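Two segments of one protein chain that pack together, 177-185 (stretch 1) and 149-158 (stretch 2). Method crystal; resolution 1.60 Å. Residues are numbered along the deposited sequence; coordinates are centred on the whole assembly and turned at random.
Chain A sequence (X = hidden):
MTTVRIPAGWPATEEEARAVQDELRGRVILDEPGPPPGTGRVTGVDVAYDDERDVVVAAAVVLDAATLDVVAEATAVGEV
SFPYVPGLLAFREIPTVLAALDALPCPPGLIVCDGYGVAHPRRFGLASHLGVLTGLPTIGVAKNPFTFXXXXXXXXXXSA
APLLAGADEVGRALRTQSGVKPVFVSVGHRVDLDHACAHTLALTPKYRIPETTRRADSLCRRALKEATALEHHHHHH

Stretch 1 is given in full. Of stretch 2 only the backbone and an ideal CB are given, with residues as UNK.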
# COMPACT_ATOMS: atom_id res chain seq x y z
N GLN A 177 11.69 0.33 2.52
CA GLN A 177 12.40 1.61 2.59
C GLN A 177 13.55 1.61 1.59
O GLN A 177 14.31 0.65 1.50
CB GLN A 177 12.92 1.88 4.00
CG GLN A 177 11.84 2.32 4.99
CD GLN A 177 11.11 3.58 4.55
OE1 GLN A 177 11.74 4.54 4.10
NE2 GLN A 177 9.79 3.59 4.69
N SER A 178 13.65 2.70 0.84
CA SER A 178 14.67 2.89 -0.19
C SER A 178 16.08 2.60 0.28
O SER A 178 16.55 3.17 1.26
CB SER A 178 14.59 4.31 -0.73
OG SER A 178 15.33 4.45 -1.92
N GLY A 179 16.76 1.71 -0.45
CA GLY A 179 18.13 1.35 -0.13
C GLY A 179 18.35 0.66 1.20
O GLY A 179 19.49 0.41 1.59
N VAL A 180 17.26 0.35 1.90
CA VAL A 180 17.31 -0.31 3.20
C VAL A 180 16.97 -1.80 3.06
O VAL A 180 16.22 -2.18 2.16
CB VAL A 180 16.30 0.34 4.18
CG1 VAL A 180 16.31 -0.38 5.52
CG2 VAL A 180 16.63 1.82 4.36
N LYS A 181 17.53 -2.63 3.94
CA LYS A 181 17.28 -4.07 3.95
C LYS A 181 15.77 -4.36 3.85
O LYS A 181 14.97 -3.75 4.54
CB LYS A 181 17.84 -4.65 5.26
CG LYS A 181 17.22 -5.95 5.73
CD LYS A 181 17.58 -7.11 4.82
CE LYS A 181 16.98 -8.41 5.34
NZ LYS A 181 17.46 -8.74 6.72
N PRO A 182 15.36 -5.31 2.98
CA PRO A 182 13.93 -5.59 2.87
C PRO A 182 13.35 -6.41 4.02
O PRO A 182 14.08 -6.89 4.90
CB PRO A 182 13.83 -6.34 1.55
CG PRO A 182 15.13 -7.09 1.50
CD PRO A 182 16.13 -6.06 1.98
N VAL A 183 12.02 -6.53 4.03
CA VAL A 183 11.34 -7.35 5.03
C VAL A 183 10.83 -8.53 4.23
O VAL A 183 10.91 -8.54 3.00
CB VAL A 183 10.18 -6.60 5.74
CG1 VAL A 183 10.75 -5.49 6.59
CG2 VAL A 183 9.19 -6.06 4.73
N PHE A 184 10.30 -9.54 4.91
CA PHE A 184 9.85 -10.74 4.24
C PHE A 184 8.38 -11.01 4.47
O PHE A 184 7.94 -11.35 5.57
CB PHE A 184 10.76 -11.88 4.70
CG PHE A 184 12.21 -11.55 4.51
CD1 PHE A 184 12.93 -10.89 5.51
CD2 PHE A 184 12.82 -11.77 3.28
CE1 PHE A 184 14.23 -10.43 5.27
CE2 PHE A 184 14.11 -11.32 3.02
CZ PHE A 184 14.82 -10.65 4.02
N VAL A 185 7.64 -10.85 3.38
CA VAL A 185 6.20 -10.97 3.37
C VAL A 185 5.69 -12.32 2.90
O VAL A 185 6.14 -12.84 1.88
CB VAL A 185 5.61 -9.89 2.44
CG1 VAL A 185 4.10 -9.95 2.44
CG2 VAL A 185 6.10 -8.52 2.89
N UNK A 149 15.68 -18.37 0.77
CA UNK A 149 16.60 -17.64 -0.07
C UNK A 149 15.87 -16.63 -0.95
O UNK A 149 14.67 -16.75 -1.17
CB UNK A 149 17.41 -18.61 -0.93
N UNK A 150 16.61 -15.65 -1.44
CA UNK A 150 16.03 -14.63 -2.29
C UNK A 150 17.10 -13.81 -2.98
O UNK A 150 18.21 -13.66 -2.47
CB UNK A 150 15.11 -13.72 -1.47
N UNK A 151 16.76 -13.31 -4.16
CA UNK A 151 17.65 -12.45 -4.92
C UNK A 151 17.35 -11.06 -4.39
O UNK A 151 16.21 -10.77 -4.02
CB UNK A 151 17.45 -12.57 -6.43
N UNK A 152 18.36 -10.20 -4.32
CA UNK A 152 18.13 -8.84 -3.84
C UNK A 152 17.08 -8.15 -4.70
O UNK A 152 17.22 -8.08 -5.92
CB UNK A 152 19.43 -8.04 -3.84
N UNK A 153 16.01 -7.63 -4.08
CA UNK A 153 14.98 -6.95 -4.86
C UNK A 153 15.53 -5.60 -5.33
O UNK A 153 16.61 -5.19 -4.90
CB UNK A 153 13.70 -6.77 -4.04
N UNK A 154 14.80 -4.92 -6.21
CA UNK A 154 15.25 -3.62 -6.67
C UNK A 154 15.50 -2.71 -5.48
O UNK A 154 14.94 -2.92 -4.40
CB UNK A 154 14.23 -3.00 -7.62
N UNK A 155 16.35 -1.71 -5.67
CA UNK A 155 16.67 -0.78 -4.59
C UNK A 155 15.53 0.15 -4.16
O UNK A 155 15.38 0.45 -2.98
CB UNK A 155 17.87 0.08 -5.02
N UNK A 156 14.70 0.61 -5.11
CA UNK A 156 13.60 1.50 -4.72
C UNK A 156 12.53 0.85 -3.86
O UNK A 156 12.25 -0.34 -4.00
CB UNK A 156 12.94 2.07 -5.98
N UNK A 157 11.93 1.64 -2.98
CA UNK A 157 10.84 1.16 -2.14
C UNK A 157 9.75 0.64 -3.07
O UNK A 157 9.47 1.24 -4.11
CB UNK A 157 10.31 2.26 -1.21
N UNK A 158 9.14 -0.48 -2.71
CA UNK A 158 8.11 -1.07 -3.54
C UNK A 158 8.61 -2.29 -4.30
O UNK A 158 7.82 -3.15 -4.70
CB UNK A 158 7.57 -0.03 -4.52

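Position 149 points away from stretch 1, and nothing there is within reach of its ideal CB. Many residues would do. It is S149, which makes no contact here.

Position 150 is different. Its CB points toward stretch 1, and the ideal CB lies 5.2 Å from CE2 of F184. The phenyl ring of F184, the ring of P182 and the aliphatic chain of K181 offer an apolar surface. A large side chain is needed to cover it; Phe, Tyr, Trp, Leu or Met could serve. The residue is Y150, chi1 p. The edge of F184 meets the face of its ring, with centroids 5.0 Å apart and planes at 65°. The closest approach is F184 CE2 to Y150 CE2, 3.4 Å. The tyrosine also reaches P182, whose CG is 4.2 Å from Y150 CE1. Its hydroxyl extends further along stretch 1, and Y150 OH comes within 3.8 Å of K181 CE.

Position 151 is out of reach of stretch 1, so its side chain is unconstrained from this side. It is E151.

At 152 the CB points sideways into open space. A polar residue would fit as well as a small one. D152 OD1 stays 5.9 Å from P182 CD, too far for a contact.

Position 153 points toward stretch 1, but its backbone stands well back from that of P182. The gap suits a compact apolar group such as Pro, Val or Leu. Phi of -72° allows proline, and P153 is found. Its CG packs on CG of P182 at 4.1 Å, one proline ring against another.

Position 154 is out of reach, and its phi and psi of -54° and 156° do not demand glycine. G154 is present, and stretch 1 gives no reason for it.

At 155 the main chain does the work. Its carbonyl O accepts a hydrogen bond from G179 N, 3.1 Å long and nearly straight at 176°. This ties the chain to the type II turn from Q177 to V180. CB points sideways, 5.0 Å from G179 N, so small or polar residues would suit. It is A155.

Position 156 points away, and its phi of -67° permits proline among many others. P156 lies along S178, its CA 4.4 Å from S178 OG.

Position 157 runs sideways beside the start of the turn, with its ideal CB 3.9 Å from S178 N. A long chain could follow Q177; Arg, Lys, Gln or Met are plausible. R157 is extended, with chi1 to chi3 all t. R157 CB lies 4.0 Å from S178 N, and NH2 comes 4.3 Å from Q177 NE2, without a hydrogen bond. A water accepts from R157 N at 3.1 Å and meets S178 OG weakly at 3.3 Å.

Position 158 has phi 104° and psi -24°, where a CB would jam against the preceding carbonyl O. Glycine is called for, and G158 is found.

Stretch 2 149-158: SYEDPGAPRG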
# COMPACT_ATOMS: atom_id res chain seq x y z
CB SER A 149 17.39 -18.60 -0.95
OG SER A 149 16.54 -19.19 -1.92
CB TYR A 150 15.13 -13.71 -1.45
CG TYR A 150 15.90 -12.83 -0.47
CD1 TYR A 150 16.19 -11.50 -0.78
CD2 TYR A 150 16.32 -13.33 0.76
CE1 TYR A 150 16.88 -10.69 0.11
CE2 TYR A 150 17.03 -12.53 1.66
CZ TYR A 150 17.30 -11.21 1.33
OH TYR A 150 17.97 -10.40 2.22
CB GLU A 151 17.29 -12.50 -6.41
CG GLU A 151 17.45 -13.85 -7.08
CD GLU A 151 18.90 -14.23 -7.32
OE1 GLU A 151 19.15 -15.31 -7.89
OE2 GLU A 151 19.79 -13.44 -6.93
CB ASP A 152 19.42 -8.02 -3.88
CG ASP A 152 20.45 -8.47 -2.87
OD1 ASP A 152 20.10 -8.55 -1.67
OD2 ASP A 152 21.60 -8.74 -3.27
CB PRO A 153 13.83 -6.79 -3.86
CG PRO A 153 14.55 -6.65 -2.56
CD PRO A 153 15.63 -7.70 -2.66
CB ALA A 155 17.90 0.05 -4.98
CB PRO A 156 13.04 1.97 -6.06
CG PRO A 156 14.22 1.86 -6.99
CD PRO A 156 14.83 0.55 -6.58
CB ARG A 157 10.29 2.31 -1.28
CG ARG A 157 8.90 2.10 -0.66
CD ARG A 157 8.57 3.24 0.31
NE ARG A 157 7.14 3.44 0.55
CZ ARG A 157 6.39 2.70 1.37
NH1 ARG A 157 5.10 2.98 1.52
NH2 ARG A 157 6.92 1.69 2.04
O HOH W 1 12.47 4.70 -3.45
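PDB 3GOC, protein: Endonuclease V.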